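Local coordinates for aminopeptidase N family protein (Idiomarina loihiensis L2TR, PDB 4FGM) that probably acts as a zinc-dependent aminopeptidase of the M61 family, trimming residues from the amino terminus of peptides, at residues I2-T7 / D158-L163; F16-T21 / T109-A114; C208-S213 / L318-I323; T310-D315 / L399-V404; Q496-L501 / I521-L526. One frame throughout, in Å; residues are numbered along the deposited sequence.

Contact 1 of 5, residues I2-T7 / D158-L163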
# COMPACT_ATOMS: atom_id res chain seq x y z
N ILE A 2 23.58 -17.97 10.91
CA ILE A 2 24.26 -16.81 10.35
C ILE A 2 24.09 -15.63 11.30
O ILE A 2 22.99 -15.41 11.83
CB ILE A 2 23.66 -16.44 8.97
CG1 ILE A 2 23.73 -17.65 8.04
CG2 ILE A 2 24.40 -15.25 8.38
CD1 ILE A 2 25.12 -18.24 7.90
N ALA A 3 25.17 -14.88 11.53
CA ALA A 3 25.11 -13.75 12.46
C ALA A 3 25.28 -12.40 11.78
O ALA A 3 26.18 -12.19 10.97
CB ALA A 3 26.16 -13.93 13.55
N TYR A 4 24.39 -11.47 12.13
CA TYR A 4 24.43 -10.12 11.57
C TYR A 4 24.60 -9.08 12.67
O TYR A 4 23.87 -9.08 13.65
CB TYR A 4 23.12 -9.83 10.82
CG TYR A 4 22.89 -10.68 9.59
CD1 TYR A 4 23.40 -10.30 8.36
CD2 TYR A 4 22.16 -11.86 9.67
CE1 TYR A 4 23.17 -11.08 7.22
CE2 TYR A 4 21.93 -12.64 8.54
CZ TYR A 4 22.44 -12.24 7.32
OH TYR A 4 22.23 -13.01 6.20
N ASP A 5 25.58 -8.20 12.50
CA ASP A 5 25.80 -7.12 13.47
C ASP A 5 25.52 -5.80 12.77
O ASP A 5 26.14 -5.49 11.76
CB ASP A 5 27.23 -7.12 14.00
CG ASP A 5 27.41 -8.08 15.14
OD1 ASP A 5 27.77 -9.25 14.88
OD2 ASP A 5 27.18 -7.67 16.30
N ILE A 6 24.57 -5.04 13.31
CA ILE A 6 24.23 -3.75 12.72
C ILE A 6 24.40 -2.60 13.69
O ILE A 6 23.98 -2.67 14.86
CB ILE A 6 22.77 -3.73 12.21
CG1 ILE A 6 22.57 -4.78 11.11
CG2 ILE A 6 22.44 -2.36 11.65
CD1 ILE A 6 21.12 -4.96 10.69
N THR A 7 25.00 -1.53 13.20
CA THR A 7 25.20 -0.35 14.02
C THR A 7 24.92 0.90 13.20
O THR A 7 25.43 1.05 12.09
CB THR A 7 26.67 -0.27 14.55
OG1 THR A 7 26.97 -1.46 15.29
CG2 THR A 7 26.85 0.94 15.45
N ASP A 158 13.91 -17.44 12.34
CA ASP A 158 14.08 -18.83 11.95
C ASP A 158 14.87 -19.04 10.67
O ASP A 158 15.48 -20.09 10.48
CB ASP A 158 12.71 -19.52 11.84
CG ASP A 158 11.99 -19.60 13.17
OD1 ASP A 158 12.66 -19.55 14.22
OD2 ASP A 158 10.75 -19.73 13.17
N ASN A 159 14.87 -18.05 9.79
CA ASN A 159 15.58 -18.14 8.52
C ASN A 159 15.65 -16.78 7.81
O ASN A 159 15.01 -15.82 8.25
CB ASN A 159 14.89 -19.16 7.61
CG ASN A 159 13.40 -18.91 7.51
OD1 ASN A 159 12.96 -17.81 7.20
ND2 ASN A 159 12.61 -19.95 7.80
N TYR A 160 16.41 -16.70 6.73
CA TYR A 160 16.55 -15.45 6.01
C TYR A 160 15.20 -14.83 5.64
O TYR A 160 15.01 -13.62 5.76
CB TYR A 160 17.38 -15.63 4.75
CG TYR A 160 17.74 -14.32 4.09
CD1 TYR A 160 18.67 -13.45 4.68
CD2 TYR A 160 17.12 -13.92 2.91
CE1 TYR A 160 18.97 -12.22 4.10
CE2 TYR A 160 17.42 -12.68 2.33
CZ TYR A 160 18.34 -11.84 2.93
OH TYR A 160 18.62 -10.61 2.39
N ASP A 161 14.26 -15.66 5.19
CA ASP A 161 12.94 -15.19 4.79
C ASP A 161 12.25 -14.47 5.93
O ASP A 161 11.57 -13.46 5.73
CB ASP A 161 12.07 -16.36 4.34
CG ASP A 161 10.69 -15.90 3.91
OD1 ASP A 161 10.57 -15.31 2.82
OD2 ASP A 161 9.72 -16.13 4.67
N ALA A 162 12.41 -14.99 7.14
CA ALA A 162 11.79 -14.38 8.30
C ALA A 162 12.56 -13.10 8.64
O ALA A 162 11.96 -12.07 8.95
CB ALA A 162 11.82 -15.34 9.48
N LEU A 163 13.88 -13.17 8.57
CA LEU A 163 14.73 -12.03 8.87
C LEU A 163 14.31 -10.77 8.11
O LEU A 163 14.20 -9.68 8.69
CB LEU A 163 16.18 -12.34 8.53
CG LEU A 163 17.17 -11.18 8.70
CD1 LEU A 163 17.39 -10.91 10.18
CD2 LEU A 163 18.49 -11.52 8.02

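Contact 2 of 5, residues F16-T21 / T109-A114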
# COMPACT_ATOMS: atom_id res chain seq x y z
N PHE A 16 24.83 2.88 7.91
CA PHE A 16 24.77 1.83 8.90
C PHE A 16 26.03 0.99 8.66
O PHE A 16 26.45 0.84 7.51
CB PHE A 16 23.57 0.90 8.68
CG PHE A 16 22.24 1.46 9.10
CD1 PHE A 16 21.43 2.13 8.19
CD2 PHE A 16 21.76 1.25 10.40
CE1 PHE A 16 20.14 2.58 8.56
CE2 PHE A 16 20.49 1.69 10.77
CZ PHE A 16 19.68 2.36 9.85
N ASN A 17 26.65 0.48 9.72
CA ASN A 17 27.79 -0.41 9.54
C ASN A 17 27.18 -1.78 9.69
O ASN A 17 26.36 -2.00 10.58
CB ASN A 17 28.85 -0.23 10.63
CG ASN A 17 29.96 0.71 10.22
OD1 ASN A 17 29.94 1.28 9.13
ND2 ASN A 17 30.93 0.89 11.11
N VAL A 18 27.56 -2.70 8.81
CA VAL A 18 27.01 -4.05 8.89
C VAL A 18 28.11 -5.10 8.81
O VAL A 18 29.05 -4.99 8.00
CB VAL A 18 26.00 -4.31 7.75
CG1 VAL A 18 25.39 -5.69 7.91
CG2 VAL A 18 24.91 -3.25 7.77
N SER A 19 27.99 -6.11 9.66
CA SER A 19 28.93 -7.22 9.71
C SER A 19 28.12 -8.49 9.59
O SER A 19 27.01 -8.61 10.12
CB SER A 19 29.72 -7.25 11.02
OG SER A 19 30.77 -6.31 11.00
N LEU A 20 28.70 -9.45 8.89
CA LEU A 20 28.06 -10.73 8.66
C LEU A 20 29.09 -11.80 8.97
O LEU A 20 30.20 -11.78 8.42
CB LEU A 20 27.62 -10.78 7.19
CG LEU A 20 27.22 -12.11 6.57
CD1 LEU A 20 25.99 -12.65 7.25
CD2 LEU A 20 26.97 -11.90 5.10
N THR A 21 28.75 -12.71 9.87
CA THR A 21 29.68 -13.77 10.23
C THR A 21 29.19 -15.16 9.85
O THR A 21 28.19 -15.66 10.37
CB THR A 21 29.99 -13.70 11.73
OG1 THR A 21 30.42 -12.38 12.06
CG2 THR A 21 31.10 -14.69 12.10
N THR A 109 16.04 -6.41 3.93
CA THR A 109 16.25 -6.68 2.51
C THR A 109 17.29 -5.68 2.03
O THR A 109 17.97 -5.91 1.03
CB THR A 109 14.97 -6.44 1.67
OG1 THR A 109 14.22 -5.37 2.26
CG2 THR A 109 14.12 -7.70 1.56
N SER A 110 17.42 -4.56 2.74
CA SER A 110 18.39 -3.52 2.38
C SER A 110 19.71 -3.62 3.14
O SER A 110 20.74 -3.19 2.63
CB SER A 110 17.80 -2.12 2.62
OG SER A 110 16.85 -1.77 1.63
N LEU A 111 19.68 -4.18 4.34
CA LEU A 111 20.90 -4.27 5.14
C LEU A 111 21.63 -5.61 5.24
O LEU A 111 22.85 -5.64 5.35
CB LEU A 111 20.59 -3.78 6.57
CG LEU A 111 20.73 -2.27 6.82
CD1 LEU A 111 19.81 -1.49 5.90
CD2 LEU A 111 20.42 -1.96 8.26
N CYS A 112 20.89 -6.71 5.18
CA CYS A 112 21.48 -8.03 5.34
C CYS A 112 21.67 -8.93 4.14
O CYS A 112 20.70 -9.50 3.63
CB CYS A 112 20.67 -8.80 6.39
SG CYS A 112 20.55 -7.93 7.94
N LEU A 113 22.92 -9.09 3.71
CA LEU A 113 23.21 -9.98 2.58
C LEU A 113 22.85 -11.42 2.96
O LEU A 113 23.08 -11.85 4.09
CB LEU A 113 24.69 -9.92 2.22
CG LEU A 113 25.19 -8.64 1.57
CD1 LEU A 113 26.69 -8.74 1.37
CD2 LEU A 113 24.49 -8.41 0.24
N ALA A 114 22.27 -12.15 2.02
CA ALA A 114 21.90 -13.54 2.26
C ALA A 114 23.10 -14.43 1.91
O ALA A 114 23.84 -14.14 0.96
CB ALA A 114 20.71 -13.93 1.40

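Contact 3 of 5, residues C208-S213 / L318-I323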
# COMPACT_ATOMS: atom_id res chain seq x y z
N CYS A 208 -8.83 -4.20 15.43
CA CYS A 208 -8.11 -5.46 15.57
C CYS A 208 -8.96 -6.62 16.10
O CYS A 208 -8.88 -7.74 15.59
CB CYS A 208 -6.88 -5.27 16.45
SG CYS A 208 -5.58 -4.29 15.66
N GLU A 209 -9.75 -6.36 17.13
CA GLU A 209 -10.60 -7.41 17.67
C GLU A 209 -11.58 -7.87 16.60
O GLU A 209 -11.83 -9.06 16.45
CB GLU A 209 -11.32 -6.94 18.93
CG GLU A 209 -10.42 -6.98 20.15
CD GLU A 209 -11.07 -6.44 21.41
OE1 GLU A 209 -11.65 -5.34 21.36
OE2 GLU A 209 -10.97 -7.12 22.46
N THR A 210 -12.13 -6.92 15.85
CA THR A 210 -13.06 -7.25 14.79
C THR A 210 -12.40 -8.21 13.80
O THR A 210 -13.02 -9.17 13.34
CB THR A 210 -13.52 -5.99 14.04
OG1 THR A 210 -14.33 -5.20 14.92
CG2 THR A 210 -14.33 -6.35 12.82
N GLN A 211 -11.14 -7.97 13.47
CA GLN A 211 -10.45 -8.83 12.52
C GLN A 211 -10.14 -10.22 13.09
O GLN A 211 -10.37 -11.23 12.42
CB GLN A 211 -9.19 -8.14 12.00
CG GLN A 211 -9.53 -6.90 11.15
CD GLN A 211 -8.41 -6.47 10.20
OE1 GLN A 211 -7.72 -7.30 9.61
NE2 GLN A 211 -8.26 -5.16 10.03
N ILE A 212 -9.63 -10.27 14.32
CA ILE A 212 -9.33 -11.55 14.95
C ILE A 212 -10.62 -12.37 15.08
O ILE A 212 -10.62 -13.58 14.87
CB ILE A 212 -8.70 -11.36 16.34
CG1 ILE A 212 -7.34 -10.68 16.19
CG2 ILE A 212 -8.55 -12.70 17.02
CD1 ILE A 212 -6.76 -10.18 17.50
N SER A 213 -11.73 -11.71 15.43
CA SER A 213 -13.01 -12.40 15.54
C SER A 213 -13.40 -12.94 14.17
O SER A 213 -13.95 -14.03 14.06
CB SER A 213 -14.11 -11.45 16.02
OG SER A 213 -13.90 -11.07 17.37
N LEU A 318 -14.09 -0.80 9.04
CA LEU A 318 -14.06 0.43 9.84
C LEU A 318 -15.49 0.79 10.25
O LEU A 318 -15.72 1.35 11.32
CB LEU A 318 -13.43 1.55 9.02
CG LEU A 318 -12.18 2.25 9.58
CD1 LEU A 318 -11.12 1.24 10.02
CD2 LEU A 318 -11.61 3.15 8.50
N HIS A 319 -16.44 0.46 9.38
CA HIS A 319 -17.85 0.73 9.66
C HIS A 319 -18.41 -0.41 10.50
O HIS A 319 -19.20 -0.19 11.43
CB HIS A 319 -18.67 0.82 8.37
CG HIS A 319 -20.15 0.78 8.59
ND1 HIS A 319 -20.83 1.79 9.24
CD2 HIS A 319 -21.07 -0.16 8.28
CE1 HIS A 319 -22.11 1.47 9.33
NE2 HIS A 319 -22.28 0.29 8.75
N THR A 320 -17.99 -1.62 10.17
CA THR A 320 -18.43 -2.82 10.86
C THR A 320 -18.01 -2.85 12.33
O THR A 320 -18.70 -3.43 13.16
CB THR A 320 -17.89 -4.07 10.14
OG1 THR A 320 -18.98 -4.83 9.62
CG2 THR A 320 -17.07 -4.93 11.06
N SER A 321 -16.89 -2.22 12.63
CA SER A 321 -16.41 -2.17 14.00
C SER A 321 -16.98 -0.95 14.70
O SER A 321 -16.72 -0.71 15.88
CB SER A 321 -14.88 -2.11 14.01
OG SER A 321 -14.43 -1.06 13.19
N GLY A 322 -17.76 -0.17 13.96
CA GLY A 322 -18.37 1.02 14.53
C GLY A 322 -17.51 2.26 14.65
O GLY A 322 -17.80 3.13 15.45
N ILE A 323 -16.44 2.35 13.86
CA ILE A 323 -15.58 3.52 13.91
C ILE A 323 -16.21 4.63 13.06
O ILE A 323 -16.24 5.80 13.47
CB ILE A 323 -14.16 3.21 13.37
CG1 ILE A 323 -13.53 2.06 14.16
CG2 ILE A 323 -13.28 4.45 13.47
CD1 ILE A 323 -13.37 2.34 15.63

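Contact 4 of 5, residues T310-D315 / L399-V404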
# COMPACT_ATOMS: atom_id res chain seq x y z
N THR A 310 -8.53 -6.84 0.38
CA THR A 310 -8.01 -5.99 1.44
C THR A 310 -8.45 -4.54 1.24
O THR A 310 -8.73 -3.82 2.21
CB THR A 310 -6.47 -6.04 1.47
OG1 THR A 310 -6.04 -7.41 1.40
CG2 THR A 310 -5.94 -5.39 2.76
N SER A 311 -8.53 -4.11 -0.01
CA SER A 311 -8.94 -2.75 -0.32
C SER A 311 -10.44 -2.54 -0.11
O SER A 311 -10.91 -1.41 -0.10
CB SER A 311 -8.56 -2.37 -1.75
OG SER A 311 -7.16 -2.22 -1.85
N TYR A 312 -11.18 -3.63 0.06
CA TYR A 312 -12.61 -3.52 0.32
C TYR A 312 -12.82 -3.55 1.83
O TYR A 312 -13.59 -2.77 2.38
CB TYR A 312 -13.36 -4.69 -0.32
CG TYR A 312 -14.76 -4.90 0.24
CD1 TYR A 312 -15.78 -3.98 -0.04
CD2 TYR A 312 -15.06 -6.01 1.02
CE1 TYR A 312 -17.07 -4.18 0.46
CE2 TYR A 312 -16.35 -6.22 1.52
CZ TYR A 312 -17.35 -5.30 1.24
OH TYR A 312 -18.62 -5.50 1.71
N PHE A 313 -12.10 -4.44 2.50
CA PHE A 313 -12.24 -4.57 3.94
C PHE A 313 -11.62 -3.46 4.78
O PHE A 313 -12.15 -3.14 5.85
CB PHE A 313 -11.74 -5.95 4.39
CG PHE A 313 -12.73 -7.06 4.14
CD1 PHE A 313 -13.94 -7.10 4.83
CD2 PHE A 313 -12.48 -8.04 3.19
CE1 PHE A 313 -14.88 -8.11 4.58
CE2 PHE A 313 -13.41 -9.05 2.92
CZ PHE A 313 -14.62 -9.08 3.62
N ASP A 314 -10.52 -2.85 4.32
CA ASP A 314 -9.92 -1.79 5.13
C ASP A 314 -10.93 -0.69 5.50
O ASP A 314 -10.90 -0.17 6.61
CB ASP A 314 -8.67 -1.17 4.45
CG ASP A 314 -8.92 -0.72 3.01
OD1 ASP A 314 -10.07 -0.41 2.65
OD2 ASP A 314 -7.93 -0.66 2.25
N ASP A 315 -11.82 -0.37 4.57
CA ASP A 315 -12.85 0.64 4.84
C ASP A 315 -14.10 0.02 5.47
O ASP A 315 -14.63 0.53 6.46
CB ASP A 315 -13.25 1.37 3.55
CG ASP A 315 -12.13 2.21 2.97
OD1 ASP A 315 -11.43 2.87 3.76
OD2 ASP A 315 -11.96 2.21 1.73
N LEU A 399 -24.26 -16.41 4.22
CA LEU A 399 -22.86 -16.45 3.84
C LEU A 399 -22.39 -15.07 3.39
O LEU A 399 -22.95 -14.50 2.46
CB LEU A 399 -22.66 -17.45 2.69
CG LEU A 399 -21.25 -17.60 2.14
CD1 LEU A 399 -20.39 -18.35 3.15
CD2 LEU A 399 -21.29 -18.35 0.82
N THR A 400 -21.38 -14.54 4.07
CA THR A 400 -20.82 -13.23 3.72
C THR A 400 -19.43 -13.44 3.13
O THR A 400 -18.86 -14.53 3.25
CB THR A 400 -20.68 -12.32 4.96
OG1 THR A 400 -19.85 -12.96 5.94
CG2 THR A 400 -22.04 -12.00 5.56
N LEU A 401 -18.88 -12.41 2.48
CA LEU A 401 -17.54 -12.52 1.91
C LEU A 401 -16.56 -12.67 3.08
O LEU A 401 -15.53 -13.35 2.96
CB LEU A 401 -17.17 -11.27 1.09
CG LEU A 401 -15.73 -11.18 0.57
CD1 LEU A 401 -15.41 -12.31 -0.41
CD2 LEU A 401 -15.53 -9.83 -0.11
N ALA A 402 -16.87 -12.04 4.21
CA ALA A 402 -16.02 -12.13 5.38
C ALA A 402 -15.90 -13.61 5.77
O ALA A 402 -14.79 -14.10 6.00
CB ALA A 402 -16.60 -11.32 6.54
N ARG A 403 -17.03 -14.30 5.82
CA ARG A 403 -17.03 -15.72 6.16
C ARG A 403 -16.15 -16.50 5.18
O ARG A 403 -15.40 -17.39 5.57
CB ARG A 403 -18.45 -16.28 6.16
CG ARG A 403 -18.49 -17.78 6.42
CD ARG A 403 -19.71 -18.23 7.19
NE ARG A 403 -19.52 -19.59 7.69
CZ ARG A 403 -18.61 -19.93 8.60
NH1 ARG A 403 -17.81 -19.02 9.13
NH2 ARG A 403 -18.50 -21.20 8.98
N VAL A 404 -16.25 -16.15 3.90
CA VAL A 404 -15.45 -16.82 2.89
C VAL A 404 -13.96 -16.61 3.14
O VAL A 404 -13.15 -17.53 2.95
CB VAL A 404 -15.82 -16.31 1.47
CG1 VAL A 404 -14.84 -16.85 0.44
CG2 VAL A 404 -17.24 -16.75 1.12

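Contact 5 of 5, residues Q496-L501 / I521-L526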
# COMPACT_ATOMS: atom_id res chain seq x y z
N GLN A 496 0.87 30.64 -10.29
CA GLN A 496 1.64 30.61 -11.52
C GLN A 496 0.91 29.92 -12.68
O GLN A 496 1.36 30.00 -13.82
CB GLN A 496 2.99 29.93 -11.26
CG GLN A 496 3.98 30.74 -10.43
CD GLN A 496 3.61 30.81 -8.95
OE1 GLN A 496 3.44 31.90 -8.39
NE2 GLN A 496 3.51 29.65 -8.30
N GLY A 497 -0.20 29.27 -12.39
CA GLY A 497 -0.93 28.60 -13.45
C GLY A 497 -1.45 27.23 -13.04
O GLY A 497 -1.40 26.86 -11.87
N LEU A 498 -1.94 26.48 -14.02
CA LEU A 498 -2.47 25.14 -13.78
C LEU A 498 -1.53 24.09 -14.37
O LEU A 498 -1.47 23.94 -15.59
CB LEU A 498 -3.86 25.01 -14.44
CG LEU A 498 -4.89 26.14 -14.24
CD1 LEU A 498 -6.15 25.80 -15.02
CD2 LEU A 498 -5.19 26.31 -12.76
N ASP A 499 -0.80 23.38 -13.52
CA ASP A 499 0.11 22.34 -14.00
C ASP A 499 -0.68 21.07 -14.30
O ASP A 499 -1.26 20.46 -13.41
CB ASP A 499 1.21 22.06 -12.97
CG ASP A 499 2.37 23.03 -13.09
OD1 ASP A 499 3.06 23.01 -14.13
OD2 ASP A 499 2.59 23.82 -12.15
N VAL A 500 -0.71 20.68 -15.57
CA VAL A 500 -1.46 19.50 -15.98
C VAL A 500 -0.81 18.17 -15.55
O VAL A 500 0.36 17.90 -15.84
CB VAL A 500 -1.67 19.52 -17.52
CG1 VAL A 500 -2.49 18.32 -17.96
CG2 VAL A 500 -2.38 20.80 -17.92
N LEU A 501 -1.59 17.35 -14.86
CA LEU A 501 -1.10 16.06 -14.37
C LEU A 501 -1.51 14.88 -15.27
O LEU A 501 -0.68 14.02 -15.56
CB LEU A 501 -1.61 15.84 -12.94
CG LEU A 501 -1.30 16.98 -11.97
CD1 LEU A 501 -1.98 16.73 -10.63
CD2 LEU A 501 0.20 17.12 -11.79
N ILE A 521 -1.58 28.77 -18.69
CA ILE A 521 -1.30 30.10 -18.21
C ILE A 521 -2.50 31.05 -18.33
O ILE A 521 -2.66 31.96 -17.53
CB ILE A 521 -0.04 30.63 -18.96
CG1 ILE A 521 1.00 31.05 -17.93
CG2 ILE A 521 -0.39 31.70 -19.98
CD1 ILE A 521 1.46 29.89 -17.08
N ALA A 522 -3.34 30.83 -19.33
CA ALA A 522 -4.52 31.66 -19.51
C ALA A 522 -5.64 30.87 -20.18
O ALA A 522 -5.39 29.94 -20.94
CB ALA A 522 -4.19 32.90 -20.33
N ILE A 523 -6.87 31.24 -19.87
CA ILE A 523 -8.06 30.63 -20.45
C ILE A 523 -8.90 31.80 -20.94
O ILE A 523 -9.22 32.70 -20.17
CB ILE A 523 -8.85 29.81 -19.40
CG1 ILE A 523 -8.01 28.63 -18.92
CG2 ILE A 523 -10.16 29.31 -20.01
CD1 ILE A 523 -8.51 28.03 -17.63
N ASP A 524 -9.24 31.80 -22.23
CA ASP A 524 -10.03 32.87 -22.82
C ASP A 524 -9.33 34.23 -22.59
O ASP A 524 -9.97 35.26 -22.40
CB ASP A 524 -11.43 32.90 -22.20
CG ASP A 524 -12.46 33.51 -23.13
OD1 ASP A 524 -12.08 33.97 -24.23
OD2 ASP A 524 -13.66 33.52 -22.76
N HIS A 525 -8.00 34.21 -22.62
CA HIS A 525 -7.17 35.40 -22.42
C HIS A 525 -7.15 35.91 -20.98
O HIS A 525 -6.67 37.01 -20.73
CB HIS A 525 -7.63 36.52 -23.36
CG HIS A 525 -7.67 36.10 -24.80
ND1 HIS A 525 -6.53 35.96 -25.56
CD2 HIS A 525 -8.69 35.70 -25.59
CE1 HIS A 525 -6.85 35.50 -26.75
NE2 HIS A 525 -8.16 35.34 -26.80
N LEU A 526 -7.67 35.12 -20.05
CA LEU A 526 -7.68 35.51 -18.64
C LEU A 526 -6.71 34.65 -17.83
O LEU A 526 -6.65 33.43 -18.00
CB LEU A 526 -9.09 35.40 -18.07
CG LEU A 526 -10.11 36.36 -18.68
CD1 LEU A 526 -11.47 36.15 -18.04
CD2 LEU A 526 -9.63 37.80 -18.46

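Contact 1 of 5, residues I2-T7 / D158-L163
The aromatic ring of Tyr-4 and that of Tyr-160 are the flat groups here, and neither stacks on the other. Leu-163 reaches the Tyr-4 ring at a slant, while Tyr-4 OH comes obliquely to CD1 and CE1 of the Tyr-160 ring, the two side chains lying roughly at right angles. The contact belongs to the N-terminal beta domain of the M61 peptidases, where strand 2-10, held between strands 15-22 and 123-127, is covered by the single-turn helix 160-163. Tyr-4 has CG opposite its carbonyl carbon (chi1 -66°), a setting that sends the long ring off the strand to the helix. There CE2 lies 3.7 Å from Leu-163 CD2, and CD2 and CZ of the same ring are only slightly farther from that methyl. Beyond the ring, Tyr-4 OH approaches Tyr-160 CD1 to 3.9 Å without bonding to it. Tyrosine suits both places because each phenol is apolar along its sides yet can satisfy a buried carbonyl: Tyr-4 OH bonds to Leu-113 O and Tyr-160 OH to Cys-112 O, two successive carbonyls of segment 109-114. Cut back to alanine, Tyr-4 would no longer reach the helix, which would probably open a gap beside Leu-163 CD2 and leave Leu-113 O without its hydroxyl partner. Leucine fits the facing position because one methyl of its fork, CD2, can lie against the ring, and it has no polar group to satisfy. Asn-159, the N-cap, fixes the helix start: its OD1 accepts from Ala-162 N at 2.9 Å, N-H...O angle 145°.

Contact 2 of 5, residues F16-T21 / T109-A114
Phe-16 turns CG opposite its carbonyl carbon (chi1 -76°), which directs the ring from the strand toward 109-114, where Leu-111 can slide a methyl over it. Leu-111 CD2 stands 4.1 Å from the centroid of the Phe-16 ring and 15° off its normal, a CH-pi contact over one face and a little toward the rim. Two residues along, Val-18 brings CG1 to 3.6 Å from Leu-111 O. That carbonyl is satisfied by Tyr-85 OH, so the valine methyls merely pack against it, a role that a compact branched residue suits. Leu-20 has CG opposite the backbone N (chi1 166°), and its CD2 lies 4.2 Å from Leu-113 CB, the two leucines crossing at about a right angle. Phe-16, Val-18 and Leu-20 are every second residue of the strand and thus share the face turned to 109-114, which explains why all three are hydrophobic, whereas Asn-17 and Ser-19 bond to Gln-86 and His-84 of strand 81-91. No hydrogen bond joins the two segments. A face of a beta strand closed by the chain leaving the short, weakly bonded helical turn about 108-111 is here part of the buried interior of the N-terminal beta domain of the M61 family.

Contact 3 of 5, residues C208-S213 / L318-I323
Thr-210 and Thr-320 approach on slanting courses and touch through their methyls, CG2 to CG2 at 3.6 Å, while the other branch of Thr-210 is directed at Ser-321. Thr-210 OG1 comes to 3.3 Å from Ser-321 CB, so an oxygen rests on a methylene group instead of on the serine hydroxyl. Both hydroxyls are occupied at home. The Thr-210 OG1 branch lies opposite the carbonyl carbon (chi1 -68°), which lets it reach back along helix 197-215 to Lys-206 O; Ser-321 OG, tucked between its own N and carbonyl carbon (chi1 53°), bonds to Leu-317 O one turn earlier. Small beta-hydroxy side chains are well suited to such a place, because the backbones come close, with the CA atoms of Thr-210 and Ser-321 6.1 Å apart.

Ser-321 sits where helix 308-320 ends in a Schellman motif: Ile-323 N reaches Leu-318 O at 2.8 Å and Gly-322 N reaches His-319 O at 2.9 Å. Gly-322 adopts a positive phi of 80°, where a CB would collide with the carbonyl oxygen of Ser-321, so glycine is the natural residue. The contact thus sets the later part of helix 197-215 against the C-terminal end of helix 308-320 near the protein surface. Since the hydroxyls of Thr-210 and Ser-321 each bond back to a carbonyl of the preceding turn, the two segments meet through van der Waals touch alone, with no hydrogen bond between them.

Contact 4 of 5, residues T310-D315 / L399-V404
Phe-313 leaves helix 308-320 with CG opposite its carbonyl carbon (chi1 -78°), and from CB outward its atoms reach farther toward the start of helix 401-413. CB and CG only carry the ring across; contact begins at the outer carbons. On one side CE2 lies 3.8 Å from Leu-401 CD2, on the other CE1 lies 4.1 Å from Ala-402 CB, and at the far end the ring edge, at CZ, meets the backbone, 3.8 Å from Ala-402 N. One face of the ring is covered by its neighbour: Tyr-312 CD2 stands 3.8 Å above its centre. Leucine fills the angle between these two rings, Leu-401 CD2 lying also 4.0 Å from Tyr-312 CD2, whereas Ala-402 is small enough to let the phenyl edge come up to the main chain. Shortening Phe-313 to alanine is likely to open a gap beside Leu-401 and Ala-402 and leave the edge of Tyr-312 without the phenyl face it points at.

Asp-388, on helix 378-394, links the two helices, one carboxylate oxygen bonded to Tyr-312 OH and the other to Leu-401 N. Helix 401-413 is capped by Thr-400, whose OG1 accepts from Arg-403 N at 3.1 Å. Next to Phe-313, Asp-314 OD2 bonds to ND1 of the zinc ligand His-273, a second-shell contact that probably orients the imidazole. The contact joins helix 401-413 to the helix that follows the zinc ligand Glu-307, with the Phe-313 side chain about 8 Å from that of His-273, in the HExxH-plus-glutamate architecture of gluzincin-type peptidases.

Contact 5 of 5, residues Q496-L501 / I521-L526
A small antiparallel beta domain, consistent with the PDZ module expected of this protein, holds the contact between Gln-496, Leu-498 and the end of strand 519-523. Ile-521 starts out from its CA away from 496-501, but its chain bends back until CD1 lies 3.3 Å from Gln-496 O, a carbonyl whose hydrogen bond is with Lys-519 NZ; the methyl merely packs against it. Gly-497 is suited to this crossing: its phi of 138° would press a side chain against the preceding carbonyl, and a CB would stand tight against Ile-521 CD1. Farther on, Leu-498 and Ile-523 meet at about a right angle, CD1 to CD1 at 4.2 Å. Both are buried, branched aliphatics, suited to filling the interior together with Ala-528.

The backbones of the two strands pair beside this contact, as at Leu-498 with Ile-520. A classic beta bulge follows, in which two residues, Ile-521 and Ala-522, stand opposite the single residue His-549. Just beyond it the chain reverses through a type I' turn, closed by Ile-523 N to Leu-526 O at 2.9 Å and the reciprocal bond. Bulge and turn lie at the end of an inner strand, 519-523, flanked by 497-503 and 545-552, in an antiparallel sheet consistent with a PDZ-like domain.

Contacts 1 and 2 lie in the N-terminal beta domain, their centres 8 Å apart; they share a sheet through the neighbouring strands 2-10 and 15-22, and contact 2 falls within the chain span that contact 1 closes. They meet directly, the tyrosine hydroxyls of contact 1 bonding to carbonyls of segment 109-114, and so form one buried interior. Contacts 3 and 4, about 11 Å apart, both use helix 308-320 and interleave along the sequence, so that one helix next to the zinc site is packed at two points. These pairs stand in series, their centres 34 to 39 Å apart. Contact 5 comes last, in the PDZ-like domain, 44 to 54 Å from the others. The three groups do not touch one another.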